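Local coordinates for chemotaxis protein CheX (Vibrio vulnificus, PDB 6VPW) that probably dephosphorylates the response regulator CheY during chemotaxis signalling, as phosphatases of the CheX family do, at residues Met16-Thr21 / Thr95-Gly100; Glu70-Met75 / Asn84-Asp89; Arg33-Glu38 / Phe149-Phe154. All blocks are in the same frame, centred on the assembly; numbering follows the deposited sequence.

Contact 1: residues Met16-Thr21 / Thr95-Gly100; sequences MNVLKT and TNMVTG
Val18 meets Met97 and Val98 without any flat group between them; no ring, amide or carboxylate takes part, and the touching surfaces are methyl and methylene groups. Val18 points from helix 8-23 toward helix 85-107, and its two branches divide the contact: CG1 meets the end of Met97, CG2 meets Val98 and the root of Met97. CG1, anti to the backbone N (chi1 166°), reaches Met97 CE at 3.8 Å. The other branch, CG2, lies 3.9 Å from Val98 CG2 and 4.1 Å from Met97 CB. The Met97 chain runs straight through chi2 and then bends at chi3 (-69°), which turns its terminal methyl back to Val18. Val98 also packs on Met59 and Ile61 of strand 56-63, so the contact continues into the core under the helices. Beside it, the Val98 carbonyl is bonded to Ser14 OG, a polar link between the same two helices. Within helix 8-23, Thr21 OG1 bonds Asn17 O at 2.8 Å. Thr21 N approaches that oxygen from the opposite face of its plane. The chemistry between the segments is therefore apolar: shape and van der Waals contact set the fit, with no directional bond between the touching side chains.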
ATOM      1  N   MET A  16       2.952  -1.516  19.423  1.00 29.49           N
ATOM      2  CA  MET A  16       2.435  -1.456  20.817  1.00 30.51           C
ATOM      3  C   MET A  16       3.031  -0.249  21.538  1.00 30.20           C
ATOM      4  O   MET A  16       2.265   0.446  22.241  1.00 32.41           O
ATOM      5  CB  MET A  16       2.765  -2.740  21.575  1.00 32.55           C
ATOM      6  CG  MET A  16       2.021  -3.940  21.034  1.00 33.70           C
ATOM      7  SD  MET A  16       2.447  -5.455  21.882  1.00 39.79           S
ATOM      8  CE  MET A  16       1.989  -5.014  23.565  1.00 40.42           C
ATOM      9  N   ASN A  17       4.325   0.008  21.357  1.00 29.03           N
ATOM     10  CA  ASN A  17       4.982   1.142  22.067  1.00 31.00           C
ATOM     11  C   ASN A  17       4.498   2.487  21.525  1.00 29.59           C
ATOM     12  O   ASN A  17       4.377   3.429  22.335  1.00 30.64           O
ATOM     13  CB  ASN A  17       6.503   1.013  22.012  1.00 33.01           C
ATOM     14  CG  ASN A  17       6.963  -0.195  22.791  1.00 35.23           C
ATOM     15  OD1 ASN A  17       6.233  -0.669  23.656  1.00 39.22           O
ATOM     16  ND2 ASN A  17       8.144  -0.701  22.488  1.00 34.70           N
ATOM     17  N   VAL A  18       4.226   2.578  20.221  1.00 28.76           N
ATOM     18  CA  VAL A  18       3.757   3.864  19.633  1.00 28.46           C
ATOM     19  C   VAL A  18       2.375   4.174  20.223  1.00 29.21           C
ATOM     20  O   VAL A  18       2.162   5.329  20.685  1.00 31.14           O
ATOM     21  CB  VAL A  18       3.744   3.829  18.086  1.00 28.12           C
ATOM     22  CG1 VAL A  18       2.970   4.992  17.502  1.00 30.26           C
ATOM     23  CG2 VAL A  18       5.147   3.801  17.501  1.00 29.61           C
ATOM     24  N   LEU A  19       1.488   3.182  20.267  1.00 30.11           N
ATOM     25  CA  LEU A  19       0.118   3.451  20.768  1.00 32.23           C
ATOM     26  C   LEU A  19       0.104   3.639  22.286  1.00 34.08           C
ATOM     27  O   LEU A  19      -0.701   4.466  22.768  1.00 35.79           O
ATOM     28  CB  LEU A  19      -0.799   2.314  20.326  1.00 34.61           C
ATOM     29  CG  LEU A  19      -0.995   2.218  18.812  1.00 34.03           C
ATOM     30  CD1 LEU A  19      -1.969   1.117  18.477  1.00 35.62           C
ATOM     31  CD2 LEU A  19      -1.462   3.544  18.230  1.00 34.65           C
ATOM     32  N   LYS A  20       0.960   2.927  23.011  1.00 33.95           N
ATOM     33  CA  LYS A  20       0.950   3.075  24.485  1.00 37.45           C
ATOM     34  C   LYS A  20       1.499   4.465  24.845  1.00 36.96           C
ATOM     35  O   LYS A  20       0.893   5.132  25.710  1.00 37.46           O
ATOM     36  CB  LYS A  20       1.734   1.927  25.124  1.00 39.27           C
ATOM     37  CG  LYS A  20       1.553   1.773  26.624  1.00 44.70           C
ATOM     38  CD  LYS A  20       2.099   0.451  27.150  1.00 47.70           C
ATOM     39  CE  LYS A  20       1.893   0.282  28.641  1.00 52.04           C
ATOM     40  NZ  LYS A  20       2.504  -0.973  29.149  1.00 53.58           N
ATOM     41  N   THR A  21       2.573   4.908  24.178  1.00 35.42           N
ATOM     42  CA  THR A  21       3.200   6.213  24.524  1.00 35.66           C
ATOM     43  C   THR A  21       2.480   7.406  23.884  1.00 36.38           C
ATOM     44  O   THR A  21       2.324   8.435  24.578  1.00 39.27           O
ATOM     45  CB  THR A  21       4.677   6.268  24.111  1.00 34.88           C
ATOM     46  OG1 THR A  21       4.814   6.134  22.692  1.00 33.48           O
ATOM     47  CG2 THR A  21       5.504   5.213  24.812  1.00 35.56           C
ATOM     48  N   THR A  95       1.997   4.796  10.888  1.00 26.56           N
ATOM     49  CA  THR A  95       2.744   3.863   9.998  1.00 26.78           C
ATOM     50  C   THR A  95       4.224   4.288   9.922  1.00 25.99           C
ATOM     51  O   THR A  95       5.086   3.415  10.025  1.00 25.96           O
ATOM     52  CB  THR A  95       2.079   3.795   8.615  1.00 28.21           C
ATOM     53  OG1 THR A  95       0.705   3.427   8.774  1.00 28.53           O
ATOM     54  CG2 THR A  95       2.776   2.835   7.670  1.00 29.70           C
ATOM     55  N   ASN A  96       4.500   5.575   9.726  1.00 27.20           N
ATOM     56  CA  ASN A  96       5.895   6.107   9.691  1.00 28.35           C
ATOM     57  C   ASN A  96       6.604   5.889  11.032  1.00 27.09           C
ATOM     58  O   ASN A  96       7.780   5.450  11.021  1.00 25.55           O
ATOM     59  CB  ASN A  96       5.937   7.598   9.357  1.00 30.91           C
ATOM     60  CG  ASN A  96       6.105   7.894   7.883  1.00 35.76           C
ATOM     61  OD1 ASN A  96       6.612   7.053   7.138  1.00 37.19           O
ATOM     62  ND2 ASN A  96       5.752   9.108   7.470  1.00 35.24           N
ATOM     63  N   MET A  97       5.922   6.167  12.145  1.00 26.67           N
ATOM     64  CA  MET A  97       6.582   6.029  13.469  1.00 27.68           C
ATOM     65  C   MET A  97       6.868   4.556  13.760  1.00 26.28           C
ATOM     66  O   MET A  97       7.961   4.260  14.286  1.00 28.59           O
ATOM     67  CB  MET A  97       5.707   6.601  14.595  1.00 28.95           C
ATOM     68  CG  MET A  97       5.720   8.112  14.670  1.00 32.76           C
ATOM     69  SD  MET A  97       4.755   8.711  16.106  1.00 38.90           S
ATOM     70  CE  MET A  97       3.101   8.279  15.590  1.00 34.84           C
ATOM     71  N   VAL A  98       5.935   3.664  13.431  1.00 24.51           N
ATOM     72  CA  VAL A  98       6.156   2.221  13.726  1.00 25.52           C
ATOM     73  C   VAL A  98       7.322   1.716  12.869  1.00 26.34           C
ATOM     74  O   VAL A  98       8.208   1.010  13.407  1.00 26.35           O
ATOM     75  CB  VAL A  98       4.879   1.398  13.490  1.00 26.06           C
ATOM     76  CG1 VAL A  98       5.153  -0.100  13.521  1.00 26.67           C
ATOM     77  CG2 VAL A  98       3.800   1.764  14.502  1.00 27.39           C
ATOM     78  N   THR A  99       7.317   2.061  11.582  1.00 25.59           N
ATOM     79  CA  THR A  99       8.393   1.613  10.660  1.00 25.53           C
ATOM     80  C   THR A  99       9.740   2.210  11.088  1.00 26.53           C
ATOM     81  O   THR A  99      10.749   1.458  11.050  1.00 27.11           O
ATOM     82  CB  THR A  99       8.055   1.975   9.214  1.00 27.21           C
ATOM     83  OG1 THR A  99       6.749   1.446   8.983  1.00 29.14           O
ATOM     84  CG2 THR A  99       9.047   1.407   8.221  1.00 28.28           C
ATOM     85  N   GLY A 100       9.751   3.497  11.453  1.00 25.63           N
ATOM     86  CA  GLY A 100      10.960   4.202  11.915  1.00 26.91           C
ATOM     87  C   GLY A 100      11.566   3.533  13.135  1.00 26.84           C
ATOM     88  O   GLY A 100      12.794   3.370  13.172  1.00 27.43           O
TER

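Contact 2: residues Glu70-Met75 / Asn84-Asp89; sequences EIMQNM and NEEVTD
Met72 of helix 65-76 packs on Glu86 and Val87 in the first turn of helix 85-107; these are two helices that follow each other in the chain, joined by a short loop. Met72 makes all of the contact from its side. Its chain folds at both chi2 (-72°) and chi3 (-67°), which lays the sulfur and methyl along the neighbouring turn. SD sits 3.8 Å from Val87 CA. CE lies 3.8 Å from Glu86 O and 3.9 Å from Glu86 CG, so it meets the backbone and the aliphatic root of the glutamate. Val87 CG2 fits into the bend, 3.8 Å from both Met72 CE and Met72 CG. Pro80 of the connecting loop packs on both Met72 and Val87.

The turn that receives Met72 is held by Asn84 at the N-cap. Asn84 OD1 accepts from Val87 N at 2.9 Å, with the donor close to the line of its C=O bond (164°). A weak bond from Glu86 N reaches the same oxygen. Thr88 OG1 bonds Glu85 O at 2.8 Å and is also hydrogen-bonded to Lys131 NZ of the second subunit, which forms a salt bridge with Asp89. One side of the helix start thus faces the partner subunit, while Met72 covers another. The arrangement is that of an asparagine N-capped helix whose first turn packs on the preceding helix.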
ATOM      1  N   GLU A  70     -10.697   5.700  18.491  1.00 38.37           N
ATOM      2  CA  GLU A  70     -10.251   5.769  19.911  1.00 38.84           C
ATOM      3  C   GLU A  70      -8.826   6.327  19.965  1.00 36.12           C
ATOM      4  O   GLU A  70      -8.565   7.199  20.809  1.00 38.47           O
ATOM      5  CB  GLU A  70     -10.331   4.402  20.593  1.00 41.93           C
ATOM      6  CG  GLU A  70     -10.266   4.473  22.110  1.00 42.80           C
ATOM      7  CD  GLU A  70     -11.499   5.047  22.785  1.00 44.42           C
ATOM      8  OE1 GLU A  70     -12.564   5.149  22.122  1.00 43.81           O
ATOM      9  OE2 GLU A  70     -11.390   5.422  23.959  1.00 51.05           O
ATOM     10  N   ILE A  71      -7.938   5.849  19.092  1.00 34.97           N
ATOM     11  CA  ILE A  71      -6.542   6.373  19.035  1.00 34.22           C
ATOM     12  C   ILE A  71      -6.588   7.885  18.779  1.00 36.78           C
ATOM     13  O   ILE A  71      -5.915   8.633  19.533  1.00 36.58           O
ATOM     14  CB  ILE A  71      -5.724   5.599  17.976  1.00 33.23           C
ATOM     15  CG1 ILE A  71      -5.555   4.135  18.387  1.00 31.40           C
ATOM     16  CG2 ILE A  71      -4.381   6.260  17.704  1.00 33.57           C
ATOM     17  CD1 ILE A  71      -5.007   3.244  17.295  1.00 30.49           C
ATOM     18  N   MET A  72      -7.368   8.314  17.777  1.00 39.65           N
ATOM     19  CA  MET A  72      -7.505   9.747  17.389  1.00 43.37           C
ATOM     20  C   MET A  72      -8.012  10.571  18.576  1.00 44.97           C
ATOM     21  O   MET A  72      -7.469  11.667  18.805  1.00 44.27           O
ATOM     22  CB  MET A  72      -8.499   9.912  16.235  1.00 51.46           C
ATOM     23  CG  MET A  72      -7.940   9.508  14.894  1.00 56.06           C
ATOM     24  SD  MET A  72      -6.732  10.708  14.290  1.00 73.18           S
ATOM     25  CE  MET A  72      -7.786  12.131  14.015  1.00 69.89           C
ATOM     26  N   GLN A  73      -9.040  10.080  19.271  1.00 43.52           N
ATOM     27  CA  GLN A  73      -9.577  10.836  20.435  1.00 47.84           C
ATOM     28  C   GLN A  73      -8.456  11.029  21.465  1.00 47.95           C
ATOM     29  O   GLN A  73      -8.331  12.153  21.992  1.00 47.23           O
ATOM     30  CB  GLN A  73     -10.775  10.109  21.048  1.00 49.37           C
ATOM     31  CG  GLN A  73     -11.330  10.789  22.291  1.00 55.92           C
ATOM     32  CD  GLN A  73     -12.563  10.101  22.821  1.00 60.29           C
ATOM     33  OE1 GLN A  73     -13.139   9.224  22.179  1.00 62.42           O
ATOM     34  NE2 GLN A  73     -12.986  10.510  24.007  1.00 65.81           N
ATOM     35  N   ASN A  74      -7.639   9.994  21.691  1.00 47.44           N
ATOM     36  CA  ASN A  74      -6.564  10.064  22.718  1.00 49.67           C
ATOM     37  C   ASN A  74      -5.449  11.010  22.253  1.00 50.74           C
ATOM     38  O   ASN A  74      -5.017  11.850  23.072  1.00 51.69           O
ATOM     39  CB  ASN A  74      -6.003   8.679  23.072  1.00 48.62           C
ATOM     40  CG  ASN A  74      -6.989   7.774  23.790  1.00 50.61           C
ATOM     41  OD1 ASN A  74      -8.123   8.163  24.050  1.00 51.85           O
ATOM     42  ND2 ASN A  74      -6.565   6.564  24.127  1.00 48.03           N
ATOM     43  N   MET A  75      -5.016  10.898  20.995  1.00 53.82           N
ATOM     44  CA  MET A  75      -3.877  11.712  20.481  1.00 57.16           C
ATOM     45  C   MET A  75      -4.294  13.162  20.212  1.00 64.98           C
ATOM     46  O   MET A  75      -3.394  13.954  19.884  1.00 72.92           O
ATOM     47  CB  MET A  75      -3.325  11.139  19.171  1.00 57.21           C
ATOM     48  CG  MET A  75      -2.757   9.738  19.288  1.00 53.97           C
ATOM     49  SD  MET A  75      -2.061   9.138  17.722  1.00 57.36           S
ATOM     50  CE  MET A  75      -0.632  10.204  17.556  1.00 59.45           C
ATOM     51  N   ASN A  84     -12.056  10.821   8.617  1.00 61.48           N
ATOM     52  CA  ASN A  84     -11.800  12.033   7.788  1.00 60.82           C
ATOM     53  C   ASN A  84     -10.308  12.133   7.411  1.00 60.87           C
ATOM     54  O   ASN A  84      -9.502  11.257   7.836  1.00 46.70           O
ATOM     55  CB  ASN A  84     -12.314  13.297   8.489  1.00 63.26           C
ATOM     56  CG  ASN A  84     -11.638  13.567   9.818  1.00 62.67           C
ATOM     57  OD1 ASN A  84     -10.471  13.228  10.009  1.00 57.48           O
ATOM     58  ND2 ASN A  84     -12.359  14.182  10.741  1.00 58.35           N
ATOM     59  N   GLU A  85      -9.952  13.158   6.627  1.00 58.24           N
ATOM     60  CA  GLU A  85      -8.535  13.343   6.207  1.00 63.50           C
ATOM     61  C   GLU A  85      -7.640  13.416   7.449  1.00 59.21           C
ATOM     62  O   GLU A  85      -6.479  12.967   7.361  1.00 49.23           O
ATOM     63  CB  GLU A  85      -8.352  14.581   5.325  1.00 68.98           C
ATOM     64  CG  GLU A  85      -8.790  14.369   3.888  1.00 75.82           C
ATOM     65  CD  GLU A  85      -8.363  15.471   2.930  1.00 85.10           C
ATOM     66  OE1 GLU A  85      -8.216  15.177   1.727  1.00 87.69           O
ATOM     67  OE2 GLU A  85      -8.178  16.620   3.389  1.00 89.73           O
ATOM     68  N   GLU A  86      -8.168  13.932   8.562  1.00 55.49           N
ATOM     69  CA  GLU A  86      -7.350  14.035   9.802  1.00 54.78           C
ATOM     70  C   GLU A  86      -7.030  12.618  10.311  1.00 47.30           C
ATOM     71  O   GLU A  86      -5.908  12.410  10.778  1.00 42.71           O
ATOM     72  CB  GLU A  86      -8.087  14.885  10.837  1.00 61.10           C
ATOM     73  CG  GLU A  86      -7.195  15.433  11.932  1.00 64.08           C
ATOM     74  CD  GLU A  86      -7.909  16.394  12.870  1.00 68.66           C
ATOM     75  OE1 GLU A  86      -9.113  16.645  12.650  1.00 70.39           O
ATOM     76  OE2 GLU A  86      -7.261  16.891  13.811  1.00 71.64           O
ATOM     77  N   VAL A  87      -7.979  11.684  10.198  1.00 43.54           N
ATOM     78  CA  VAL A  87      -7.767  10.275  10.656  1.00 41.77           C
ATOM     79  C   VAL A  87      -6.767   9.595   9.707  1.00 37.81           C
ATOM     80  O   VAL A  87      -5.882   8.870  10.198  1.00 35.88           O
ATOM     81  CB  VAL A  87      -9.086   9.484  10.738  1.00 43.01           C
ATOM     82  CG1 VAL A  87      -8.846   8.020  11.061  1.00 42.49           C
ATOM     83  CG2 VAL A  87     -10.058  10.091  11.741  1.00 47.72           C
ATOM     84  N   THR A  88      -6.887   9.827   8.400  1.00 36.49           N
ATOM     85  CA  THR A  88      -5.921   9.197   7.452  1.00 35.35           C
ATOM     86  C   THR A  88      -4.521   9.797   7.669  1.00 34.33           C
ATOM     87  O   THR A  88      -3.534   9.036   7.582  1.00 30.45           O
ATOM     88  CB  THR A  88      -6.435   9.315   6.018  1.00 37.03           C
ATOM     89  OG1 THR A  88      -6.490  10.707   5.717  1.00 38.67           O
ATOM     90  CG2 THR A  88      -7.791   8.667   5.837  1.00 37.14           C
ATOM     91  N   ASP A  89      -4.429  11.101   7.965  1.00 35.01           N
ATOM     92  CA  ASP A  89      -3.104  11.711   8.253  1.00 36.77           C
ATOM     93  C   ASP A  89      -2.495  11.001   9.468  1.00 35.54           C
ATOM     94  O   ASP A  89      -1.306  10.648   9.417  1.00 32.69           O
ATOM     95  CB  ASP A  89      -3.202  13.217   8.511  1.00 39.27           C
ATOM     96  CG  ASP A  89      -3.427  14.054   7.263  1.00 45.21           C
ATOM     97  OD1 ASP A  89      -3.368  13.484   6.149  1.00 44.61           O
ATOM     98  OD2 ASP A  89      -3.676  15.272   7.415  1.00 49.29           O
TER

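Contact 3: residues Arg33-Glu38 / Phe149-Phe154; sequences RIKKDE and FIEICF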
ATOM      1  N   ARG A  33       1.623 -15.342  13.238  1.00 49.17           N
ATOM      2  CA  ARG A  33       1.621 -16.640  12.523  1.00 51.50           C
ATOM      3  C   ARG A  33       1.740 -16.375  11.017  1.00 50.00           C
ATOM      4  O   ARG A  33       1.612 -15.188  10.587  1.00 42.82           O
ATOM      5  CB  ARG A  33       0.357 -17.425  12.900  1.00 58.02           C
ATOM      6  CG  ARG A  33      -0.936 -16.629  12.764  1.00 61.03           C
ATOM      7  CD  ARG A  33      -2.216 -17.429  12.977  1.00 65.38           C
ATOM      8  NE  ARG A  33      -3.369 -16.613  12.596  1.00 64.73           N
ATOM      9  CZ  ARG A  33      -4.063 -15.816  13.411  1.00 62.51           C
ATOM     10  NH1 ARG A  33      -3.755 -15.725  14.694  1.00 62.40           N
ATOM     11  NH2 ARG A  33      -5.075 -15.111  12.934  1.00 61.24           N
ATOM     12  N   ILE A  34       2.057 -17.425  10.259  1.00 51.14           N
ATOM     13  CA  ILE A  34       2.112 -17.305   8.778  1.00 51.11           C
ATOM     14  C   ILE A  34       0.667 -17.164   8.321  1.00 52.22           C
ATOM     15  O   ILE A  34      -0.159 -18.012   8.718  1.00 51.45           O
ATOM     16  CB  ILE A  34       2.818 -18.508   8.122  1.00 54.83           C
ATOM     17  CG1 ILE A  34       4.282 -18.607   8.564  1.00 54.34           C
ATOM     18  CG2 ILE A  34       2.685 -18.435   6.603  1.00 55.36           C
ATOM     19  CD1 ILE A  34       5.006 -19.835   8.057  1.00 58.47           C
ATOM     20  N   LYS A  35       0.373 -16.097   7.577  1.00 50.55           N
ATOM     21  CA  LYS A  35      -1.004 -15.888   7.083  1.00 52.80           C
ATOM     22  C   LYS A  35      -1.302 -17.015   6.098  1.00 56.67           C
ATOM     23  O   LYS A  35      -0.374 -17.432   5.378  1.00 56.15           O
ATOM     24  CB  LYS A  35      -1.150 -14.507   6.443  1.00 51.70           C
ATOM     25  CG  LYS A  35      -2.548 -14.160   5.952  1.00 56.26           C
ATOM     26  CD  LYS A  35      -2.641 -12.737   5.463  1.00 56.04           C
ATOM     27  CE  LYS A  35      -3.989 -12.360   4.888  1.00 55.56           C
ATOM     28  NZ  LYS A  35      -4.009 -10.929   4.485  1.00 50.90           N
ATOM     29  N   LYS A  36      -2.529 -17.520   6.128  1.00 59.61           N
ATOM     30  CA  LYS A  36      -2.922 -18.594   5.186  1.00 65.72           C
ATOM     31  C   LYS A  36      -4.167 -18.099   4.448  1.00 67.29           C
ATOM     32  O   LYS A  36      -4.039 -17.089   3.726  1.00 65.56           O
ATOM     33  CB  LYS A  36      -3.096 -19.918   5.937  1.00 67.39           C
ATOM     34  CG  LYS A  36      -1.842 -20.404   6.648  1.00 69.08           C
ATOM     35  CD  LYS A  36      -1.989 -21.775   7.273  1.00 72.96           C
ATOM     36  CE  LYS A  36      -0.840 -22.131   8.190  1.00 72.58           C
ATOM     37  NZ  LYS A  36      -0.786 -21.232   9.366  1.00 74.24           N
ATOM     38  N   ASP A  37      -5.306 -18.767   4.645  1.00 71.49           N
ATOM     39  CA  ASP A  37      -6.597 -18.420   3.992  1.00 73.51           C
ATOM     40  C   ASP A  37      -7.450 -17.598   4.965  1.00 70.90           C
ATOM     41  O   ASP A  37      -8.596 -17.279   4.616  1.00 70.08           O
ATOM     42  CB  ASP A  37      -7.347 -19.695   3.590  1.00 76.93           C
ATOM     43  CG  ASP A  37      -6.448 -20.783   3.028  1.00 79.45           C
ATOM     44  OD1 ASP A  37      -5.257 -20.496   2.790  1.00 77.73           O
ATOM     45  OD2 ASP A  37      -6.937 -21.920   2.863  1.00 86.75           O
ATOM     46  N   GLU A  38      -6.890 -17.262   6.129  1.00 61.64           N
ATOM     47  CA  GLU A  38      -7.643 -16.562   7.209  1.00 67.15           C
ATOM     48  C   GLU A  38      -8.183 -15.200   6.759  1.00 65.71           C
ATOM     49  O   GLU A  38      -7.542 -14.520   5.926  1.00 57.33           O
ATOM     50  CB  GLU A  38      -6.765 -16.408   8.452  1.00 71.34           C
ATOM     51  CG  GLU A  38      -5.357 -15.934   8.159  1.00 70.82           C
ATOM     52  CD  GLU A  38      -4.548 -15.687   9.416  1.00 76.34           C
ATOM     53  OE1 GLU A  38      -5.002 -14.887  10.257  1.00 74.68           O
ATOM     54  OE2 GLU A  38      -3.496 -16.341   9.580  1.00 88.25           O
ATOM     55  N   PHE A 149      -4.301  -5.298  12.791  1.00 28.03           N
ATOM     56  CA  PHE A 149      -3.290  -6.333  12.507  1.00 29.76           C
ATOM     57  C   PHE A 149      -2.195  -5.723  11.646  1.00 26.94           C
ATOM     58  O   PHE A 149      -2.441  -4.772  10.865  1.00 25.30           O
ATOM     59  CB  PHE A 149      -3.904  -7.606  11.917  1.00 34.57           C
ATOM     60  CG  PHE A 149      -4.781  -7.386  10.723  1.00 35.85           C
ATOM     61  CD1 PHE A 149      -4.234  -7.306   9.449  1.00 42.68           C
ATOM     62  CD2 PHE A 149      -6.151  -7.248  10.872  1.00 39.82           C
ATOM     63  CE1 PHE A 149      -5.045  -7.090   8.340  1.00 41.34           C
ATOM     64  CE2 PHE A 149      -6.958  -7.025   9.765  1.00 43.01           C
ATOM     65  CZ  PHE A 149      -6.407  -6.956   8.504  1.00 44.17           C
ATOM     66  N   ILE A 150      -0.998  -6.220  11.887  1.00 25.66           N
ATOM     67  CA  ILE A 150       0.188  -5.869  11.069  1.00 25.84           C
ATOM     68  C   ILE A 150       0.415  -7.039  10.123  1.00 27.23           C
ATOM     69  O   ILE A 150       0.274  -8.209  10.571  1.00 27.19           O
ATOM     70  CB  ILE A 150       1.449  -5.631  11.913  1.00 27.46           C
ATOM     71  CG1 ILE A 150       1.308  -4.404  12.805  1.00 29.35           C
ATOM     72  CG2 ILE A 150       2.686  -5.524  11.015  1.00 27.50           C
ATOM     73  CD1 ILE A 150       2.422  -4.273  13.809  1.00 33.46           C
ATOM     74  N   GLU A 151       0.693  -6.733   8.862  1.00 27.09           N
ATOM     75  CA  GLU A 151       1.118  -7.803   7.935  1.00 28.71           C
ATOM     76  C   GLU A 151       2.475  -7.361   7.411  1.00 29.16           C
ATOM     77  O   GLU A 151       2.670  -6.127   7.132  1.00 25.25           O
ATOM     78  CB  GLU A 151       0.122  -8.089   6.817  1.00 33.24           C
ATOM     79  CG  GLU A 151      -1.159  -8.739   7.288  1.00 38.23           C
ATOM     80  CD  GLU A 151      -2.015  -9.245   6.140  1.00 42.31           C
ATOM     81  OE1 GLU A 151      -3.203  -9.536   6.367  1.00 48.51           O
ATOM     82  OE2 GLU A 151      -1.484  -9.359   5.031  1.00 44.81           O
ATOM     83  N   ILE A 152       3.389  -8.316   7.293  1.00 30.42           N
ATOM     84  CA  ILE A 152       4.746  -7.928   6.833  1.00 33.09           C
ATOM     85  C   ILE A 152       5.280  -9.039   5.936  1.00 31.20           C
ATOM     86  O   ILE A 152       4.903 -10.211   6.144  1.00 30.45           O
ATOM     87  CB  ILE A 152       5.626  -7.622   8.055  1.00 36.27           C
ATOM     88  CG1 ILE A 152       6.849  -6.787   7.692  1.00 40.90           C
ATOM     89  CG2 ILE A 152       5.996  -8.896   8.802  1.00 40.13           C
ATOM     90  CD1 ILE A 152       7.420  -6.064   8.887  1.00 46.11           C
ATOM     91  N   CYS A 153       6.034  -8.638   4.922  1.00 31.54           N
ATOM     92  CA  CYS A 153       6.647  -9.583   3.954  1.00 36.16           C
ATOM     93  C   CYS A 153       8.004  -8.999   3.576  1.00 34.26           C
ATOM     94  O   CYS A 153       8.036  -7.820   3.159  1.00 32.53           O
ATOM     95  CB  CYS A 153       5.772  -9.772   2.711  1.00 40.52           C
ATOM     96  SG  CYS A 153       6.209 -11.197   1.657  1.00 53.28           S
ATOM     97  N   PHE A 154       9.077  -9.755   3.796  1.00 35.13           N
ATOM     98  CA  PHE A 154      10.429  -9.342   3.338  1.00 37.83           C
ATOM     99  C   PHE A 154      10.973 -10.433   2.420  1.00 39.45           C
ATOM    100  O   PHE A 154      10.682 -11.618   2.660  1.00 41.68           O
ATOM    101  CB  PHE A 154      11.410  -9.112   4.489  1.00 37.48           C
ATOM    102  CG  PHE A 154      11.298  -7.781   5.178  1.00 39.44           C
ATOM    103  CD1 PHE A 154      11.991  -6.682   4.699  1.00 38.88           C
ATOM    104  CD2 PHE A 154      10.520  -7.634   6.312  1.00 39.44           C
ATOM    105  CE1 PHE A 154      11.922  -5.466   5.354  1.00 39.40           C
ATOM    106  CE2 PHE A 154      10.444  -6.413   6.958  1.00 39.84           C
ATOM    107  CZ  PHE A 154      11.139  -5.331   6.471  1.00 40.57           C
TER
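Lys35 and Glu151 form the contact, a salt bridge between two extended side chains that meet at about a right angle. Lys35 has CG anti to its backbone N (chi1 -177°) and stays straight to the end, which carries the ammonium to the Glu151 carboxylate. Glu151 starts differently, with CG beside its backbone N (chi1 -69°), and is then extended too. Lys35 NZ lies 2.5 Å from Glu151 OE1, a very short distance whose exact value is doubtful, and 3.0 Å from Glu151 OE2. The lysine's methylenes lie near the carboxylate as well. Glu151 is buried, so the ammonium probably offsets its charge.

Close by, Arg33 grips Glu38 side-on. Arg33 NE bonds Glu38 OE2 at 3.0 Å and Arg33 NH2 bonds Glu38 OE1 at 2.7 Å, both on the syn side but tilted out of the carboxylate plane. This pair ties the last residues of strand 28-34 to the end of the loop at Glu38. Both Glu38 and Glu151 pack on Ile138 of strand 137-142. Ile150 and Ile152 instead pack on helix 8-23. The bridge thus links the loop after edge strand 28-34 to strand 148-154, across strand 137-142, on one face of an antiparallel sheet whose other face carries helices.

In the fold
From the N terminus, helix 8-23 comes first and supplies residues 16-21 to contact 1. The end of strand 28-34 and the loop after it follow, opening the loop that contact 3 closes. Contact 2 then closes a short loop between helices 65-76 and 85-107, and lies within the larger loops of both other contacts. Residues 95-100, farther along helix 85-107, complete contact 1. Strand 148-154 completes contact 3 near the C terminus, so contacts 1 and 3 cross. Contacts 1 and 2 share helix 85-107 and touch through Leu19 and Ile71, joining three helices. Contact 3 lies on the opposite side of the chain's centre and ties the loop after strand 28-34 to strand 148-154 of the sheet.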